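Kojibiose phosphorylase (Gut metagenome, PDB 6W0P) is a glycoside phosphorylase of glycosyl hydrolase family 65, with a beta-rich N-terminal domain, a central catalytic domain and a C-terminal domain. Local coordinates at residues A[11-23]-A[109-121]. Residues are numbered along the deposited sequence; the frame is centred on the assembly and turned at random.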
loop_
_atom_site.group_PDB
_atom_site.type_symbol
_atom_site.label_atom_id
_atom_site.label_comp_id
_atom_site.label_asym_id
_atom_site.label_seq_id
_atom_site.Cartn_x
_atom_site.Cartn_y
_atom_site.Cartn_z
ATOM N N THR A 11 -15.095 15.785 39.633
ATOM C CA THR A 11 -13.828 15.378 40.276
ATOM C C THR A 11 -14.118 14.829 41.669
ATOM O O THR A 11 -14.441 15.632 42.549
ATOM C CB THR A 11 -12.871 16.563 40.355
ATOM O OG1 THR A 11 -12.645 16.956 39.004
ATOM C CG2 THR A 11 -11.564 16.192 41.011
ATOM N N GLU A 12 -13.994 13.514 41.832
ATOM C CA GLU A 12 -14.076 12.794 43.127
ATOM C C GLU A 12 -12.972 11.744 43.154
ATOM O O GLU A 12 -12.674 11.136 42.128
ATOM C CB GLU A 12 -15.384 12.031 43.294
ATOM C CG GLU A 12 -16.627 12.884 43.362
ATOM C CD GLU A 12 -17.828 12.049 43.764
ATOM O OE1 GLU A 12 -17.615 10.969 44.404
ATOM O OE2 GLU A 12 -18.968 12.470 43.441
ATOM N N PRO A 13 -12.400 11.434 44.331
ATOM C CA PRO A 13 -11.249 10.543 44.388
ATOM C C PRO A 13 -11.601 9.076 44.114
ATOM O O PRO A 13 -10.701 8.403 43.655
ATOM C CB PRO A 13 -10.667 10.721 45.807
ATOM C CG PRO A 13 -11.779 11.359 46.627
ATOM C CD PRO A 13 -12.787 11.952 45.649
ATOM N N TYR A 14 -12.848 8.624 44.352
ATOM C CA TYR A 14 -13.216 7.177 44.269
ATOM C C TYR A 14 -14.341 6.901 43.257
ATOM O O TYR A 14 -14.775 5.748 43.179
ATOM C CB TYR A 14 -13.596 6.621 45.651
ATOM C CG TYR A 14 -12.505 6.671 46.693
ATOM C CD1 TYR A 14 -11.454 5.753 46.691
ATOM C CD2 TYR A 14 -12.521 7.639 47.690
ATOM C CE1 TYR A 14 -10.454 5.797 47.653
ATOM C CE2 TYR A 14 -11.547 7.674 48.672
ATOM C CZ TYR A 14 -10.503 6.762 48.640
ATOM O OH TYR A 14 -9.530 6.845 49.594
ATOM N N ARG A 15 -14.807 7.909 42.518
ATOM C CA ARG A 15 -15.902 7.745 41.537
ATOM C C ARG A 15 -15.712 8.694 40.352
ATOM O O ARG A 15 -15.119 9.769 40.518
ATOM C CB ARG A 15 -17.258 8.011 42.200
ATOM C CG ARG A 15 -17.420 7.372 43.571
ATOM C CD ARG A 15 -18.881 7.361 43.987
ATOM N NE ARG A 15 -19.372 8.710 44.178
ATOM C CZ ARG A 15 -20.655 9.046 44.358
ATOM N NH1 ARG A 15 -21.604 8.120 44.394
ATOM N NH2 ARG A 15 -20.965 10.320 44.541
ATOM N N ILE A 16 -16.201 8.288 39.186
ATOM C CA ILE A 16 -16.417 9.175 38.018
ATOM C C ILE A 16 -17.908 9.485 38.047
ATOM O O ILE A 16 -18.736 8.511 38.163
ATOM C CB ILE A 16 -15.968 8.506 36.708
ATOM C CG1 ILE A 16 -14.597 7.828 36.816
ATOM C CG2 ILE A 16 -15.987 9.504 35.570
ATOM C CD1 ILE A 16 -13.471 8.754 37.285
ATOM N N VAL A 17 -18.257 10.761 38.014
ATOM C CA VAL A 17 -19.673 11.211 38.060
ATOM C C VAL A 17 -19.936 12.122 36.864
ATOM O O VAL A 17 -19.149 13.084 36.663
ATOM C CB VAL A 17 -19.998 11.900 39.397
ATOM C CG1 VAL A 17 -21.448 12.394 39.435
ATOM C CG2 VAL A 17 -19.747 10.947 40.545
ATOM N N GLU A 18 -21.002 11.834 36.113
ATOM C CA GLU A 18 -21.572 12.774 35.107
ATOM C C GLU A 18 -22.831 13.401 35.715
ATOM O O GLU A 18 -23.738 12.657 36.037
ATOM C CB GLU A 18 -21.876 12.081 33.774
ATOM C CG GLU A 18 -22.265 13.054 32.665
ATOM C CD GLU A 18 -22.790 12.427 31.379
ATOM O OE1 GLU A 18 -23.021 11.180 31.348
ATOM O OE2 GLU A 18 -22.923 13.185 30.389
ATOM N N ASN A 19 -22.812 14.707 35.943
ATOM C CA ASN A 19 -23.951 15.505 36.472
ATOM C C ASN A 19 -24.704 16.063 35.261
ATOM O O ASN A 19 -24.121 16.898 34.554
ATOM C CB ASN A 19 -23.482 16.660 37.369
ATOM C CG ASN A 19 -23.306 16.304 38.831
ATOM O OD1 ASN A 19 -23.496 15.154 39.230
ATOM N ND2 ASN A 19 -22.932 17.282 39.645
ATOM N N ASN A 20 -25.933 15.600 35.027
ATOM C CA ASN A 20 -26.706 15.898 33.790
ATOM C C ASN A 20 -26.134 15.078 32.627
ATOM O O ASN A 20 -24.923 14.768 32.644
ATOM C CB ASN A 20 -26.720 17.391 33.434
ATOM C CG ASN A 20 -27.243 18.256 34.562
ATOM O OD1 ASN A 20 -28.245 17.926 35.206
ATOM N ND2 ASN A 20 -26.574 19.376 34.796
ATOM N N PHE A 21 -26.997 14.737 31.666
ATOM C CA PHE A 21 -26.616 14.045 30.417
ATOM C C PHE A 21 -26.019 15.077 29.480
ATOM O O PHE A 21 -26.688 16.087 29.310
ATOM C CB PHE A 21 -27.816 13.386 29.745
ATOM C CG PHE A 21 -27.476 12.624 28.487
ATOM C CD1 PHE A 21 -26.360 11.793 28.433
ATOM C CD2 PHE A 21 -28.278 12.721 27.356
ATOM C CE1 PHE A 21 -26.054 11.094 27.275
ATOM C CE2 PHE A 21 -27.973 12.008 26.200
ATOM C CZ PHE A 21 -26.870 11.189 26.170
ATOM N N HIS A 22 -24.821 14.835 28.944
ATOM C CA HIS A 22 -24.210 15.637 27.849
ATOM C C HIS A 22 -24.318 14.859 26.543
ATOM O O HIS A 22 -23.567 13.907 26.321
ATOM C CB HIS A 22 -22.752 15.986 28.168
ATOM C CG HIS A 22 -22.571 16.616 29.499
ATOM N ND1 HIS A 22 -22.798 15.921 30.677
ATOM C CD2 HIS A 22 -22.212 17.868 29.844
ATOM C CE1 HIS A 22 -22.577 16.722 31.694
ATOM N NE2 HIS A 22 -22.213 17.923 31.205
ATOM N N PRO A 23 -25.288 15.202 25.668
ATOM C CA PRO A 23 -25.520 14.435 24.447
ATOM C C PRO A 23 -24.271 14.317 23.570
ATOM O O PRO A 23 -24.065 13.258 23.033
ATOM C CB PRO A 23 -26.633 15.222 23.733
ATOM C CG PRO A 23 -27.375 15.910 24.860
ATOM C CD PRO A 23 -26.294 16.264 25.857
ATOM N N LYS A 109 -38.810 13.690 27.664
ATOM C CA LYS A 109 -38.473 14.722 28.678
ATOM C C LYS A 109 -37.999 13.990 29.941
ATOM O O LYS A 109 -38.657 13.007 30.365
ATOM C CB LYS A 109 -39.658 15.656 28.958
ATOM C CG LYS A 109 -39.754 16.846 28.014
ATOM C CD LYS A 109 -41.163 17.154 27.559
ATOM C CE LYS A 109 -41.200 18.016 26.313
ATOM N NZ LYS A 109 -42.579 18.481 26.024
ATOM N N PHE A 110 -36.868 14.420 30.489
ATOM C CA PHE A 110 -36.253 13.803 31.693
ATOM C C PHE A 110 -35.537 14.904 32.464
ATOM O O PHE A 110 -35.277 15.943 31.872
ATOM C CB PHE A 110 -35.355 12.628 31.297
ATOM C CG PHE A 110 -34.151 13.021 30.491
ATOM C CD1 PHE A 110 -34.236 13.185 29.120
ATOM C CD2 PHE A 110 -32.922 13.217 31.108
ATOM C CE1 PHE A 110 -33.117 13.548 28.382
ATOM C CE2 PHE A 110 -31.807 13.581 30.373
ATOM C CZ PHE A 110 -31.903 13.729 29.009
ATOM N N GLU A 111 -35.276 14.692 33.751
ATOM C CA GLU A 111 -34.536 15.672 34.600
ATOM C C GLU A 111 -33.702 14.883 35.625
ATOM O O GLU A 111 -33.899 13.660 35.714
ATOM C CB GLU A 111 -35.524 16.675 35.214
ATOM C CG GLU A 111 -36.422 16.038 36.257
ATOM C CD GLU A 111 -37.579 16.865 36.803
ATOM O OE1 GLU A 111 -37.902 17.933 36.220
ATOM O OE2 GLU A 111 -38.153 16.428 37.811
ATOM N N ASP A 112 -32.807 15.553 36.348
ATOM C CA ASP A 112 -31.997 14.979 37.460
ATOM C C ASP A 112 -31.330 13.674 37.008
ATOM O O ASP A 112 -31.538 12.648 37.666
ATOM C CB ASP A 112 -32.855 14.754 38.705
ATOM C CG ASP A 112 -33.439 16.035 39.262
ATOM O OD1 ASP A 112 -32.867 17.107 38.966
ATOM O OD2 ASP A 112 -34.475 15.953 39.968
ATOM N N PHE A 113 -30.633 13.720 35.871
ATOM C CA PHE A 113 -29.789 12.633 35.315
ATOM C C PHE A 113 -28.457 12.655 36.064
ATOM O O PHE A 113 -27.861 13.730 36.235
ATOM C CB PHE A 113 -29.562 12.853 33.817
ATOM C CG PHE A 113 -28.692 11.847 33.109
ATOM C CD1 PHE A 113 -27.317 11.932 33.172
ATOM C CD2 PHE A 113 -29.252 10.881 32.297
ATOM C CE1 PHE A 113 -26.517 11.019 32.509
ATOM C CE2 PHE A 113 -28.453 9.960 31.637
ATOM C CZ PHE A 113 -27.086 10.036 31.739
ATOM N N LYS A 114 -27.995 11.492 36.492
ATOM C CA LYS A 114 -26.669 11.353 37.131
ATOM C C LYS A 114 -26.137 9.975 36.742
ATOM O O LYS A 114 -26.912 9.017 36.848
ATOM C CB LYS A 114 -26.813 11.593 38.639
ATOM C CG LYS A 114 -25.541 11.449 39.450
ATOM C CD LYS A 114 -25.704 11.982 40.862
ATOM C CE LYS A 114 -24.407 12.077 41.641
ATOM N NZ LYS A 114 -24.434 13.201 42.616
ATOM N N ARG A 115 -24.904 9.926 36.235
ATOM C CA ARG A 115 -24.152 8.698 35.861
ATOM C C ARG A 115 -22.981 8.533 36.840
ATOM O O ARG A 115 -22.238 9.520 37.031
ATOM C CB ARG A 115 -23.627 8.842 34.432
ATOM C CG ARG A 115 -23.396 7.522 33.726
ATOM C CD ARG A 115 -22.454 7.616 32.543
ATOM N NE ARG A 115 -22.941 8.483 31.483
ATOM C CZ ARG A 115 -23.355 8.100 30.278
ATOM N NH1 ARG A 115 -23.382 6.833 29.914
ATOM N NH2 ARG A 115 -23.744 9.016 29.416
ATOM N N ILE A 116 -22.815 7.353 37.436
ATOM C CA ILE A 116 -21.761 7.087 38.463
ATOM C C ILE A 116 -21.016 5.794 38.136
ATOM O O ILE A 116 -21.661 4.756 37.961
ATOM C CB ILE A 116 -22.355 7.012 39.875
ATOM C CG1 ILE A 116 -23.153 8.272 40.200
ATOM C CG2 ILE A 116 -21.254 6.758 40.893
ATOM C CD1 ILE A 116 -23.973 8.179 41.469
ATOM N N LEU A 117 -19.687 5.852 38.092
ATOM C CA LEU A 117 -18.840 4.637 38.136
ATOM C C LEU A 117 -18.147 4.674 39.497
ATOM O O LEU A 117 -17.460 5.670 39.791
ATOM C CB LEU A 117 -17.874 4.644 36.951
ATOM C CG LEU A 117 -16.782 3.566 36.979
ATOM C CD1 LEU A 117 -17.382 2.184 36.858
ATOM C CD2 LEU A 117 -15.765 3.778 35.876
ATOM N N ASP A 118 -18.371 3.675 40.341
ATOM C CA ASP A 118 -17.698 3.612 41.663
ATOM C C ASP A 118 -16.399 2.811 41.512
ATOM O O ASP A 118 -16.455 1.604 41.302
ATOM C CB ASP A 118 -18.625 3.031 42.727
ATOM C CG ASP A 118 -18.148 3.352 44.124
ATOM O OD1 ASP A 118 -16.917 3.285 44.330
ATOM O OD2 ASP A 118 -19.020 3.700 44.981
ATOM N N LEU A 119 -15.258 3.467 41.644
ATOM C CA LEU A 119 -13.944 2.818 41.397
ATOM C C LEU A 119 -13.620 1.789 42.497
ATOM O O LEU A 119 -12.671 1.027 42.286
ATOM C CB LEU A 119 -12.865 3.884 41.294
ATOM C CG LEU A 119 -13.051 4.953 40.219
ATOM C CD1 LEU A 119 -11.932 5.959 40.333
ATOM C CD2 LEU A 119 -13.092 4.356 38.806
ATOM N N ARG A 120 -14.416 1.682 43.571
ATOM C CA ARG A 120 -14.137 0.713 44.670
ATOM C C ARG A 120 -14.929 -0.586 44.491
ATOM O O ARG A 120 -14.621 -1.545 45.216
ATOM C CB ARG A 120 -14.436 1.343 46.029
ATOM C CG ARG A 120 -13.775 2.697 46.220
ATOM C CD ARG A 120 -14.465 3.511 47.289
ATOM N NE ARG A 120 -15.796 3.880 46.837
ATOM C CZ ARG A 120 -16.586 4.727 47.500
ATOM N NH1 ARG A 120 -16.162 5.273 48.630
ATOM N NH2 ARG A 120 -17.784 5.033 47.030
ATOM N N SER A 121 -15.911 -0.622 43.581
ATOM C CA SER A 121 -16.848 -1.769 43.420
ATOM C C SER A 121 -17.042 -2.137 41.945
ATOM O O SER A 121 -17.339 -3.308 41.650
ATOM C CB SER A 121 -18.179 -1.478 44.075
ATOM O OG SER A 121 -18.884 -0.440 43.403
HETATM O O HOH W 1 -21.340 5.066 44.403
HETATM O O HOH W 2 -22.650 11.859 28.275
HETATM O O HOH W 3 -30.080 16.345 34.698
#
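Glu-18 and Arg-115, side by side on one face of the sheet, form a salt bridge in which a single oxygen takes two N-H groups: OE1 of Glu-18 lies 2.7 Å from NE and 3.0 Å from NH2 of Arg-115. Carboxylate and guanidinium planes differ by only 15°, so the grip is nearly flat. The other oxygen, OE2 of Glu-18, accepts from both ND1 (2.8 Å) and the backbone N of His-22; four N-H donors on the two oxygens should restrain the carboxylate's rotation. The backbones carrying this pair, strands 15-19 and 109-118, run antiparallel, their N-to-C directions 168° apart, with two-way backbone bonds at Ile-16/Leu-117 and Glu-18/Arg-115. On the opposite face, water 1 links NH1 of Arg-15 to OD2 of Asp-118. Packing flanks the paired region at both ends. CB of Phe-21 sits 3.6 Å from the Phe-113 ring centroid, 5° off its normal, a CH-pi contact. At the far end, CB of Tyr-14 lies over one guanidinium face of Arg-120, whose NE and NH2 bind OD1 and OD2 of Asp-118 side-on. Within the large antiparallel sheet of the N-terminal domain, the buried Glu-18 carboxylate is thus satisfied by Arg-115 and His-22 together, an environment that would probably favour its ionised form.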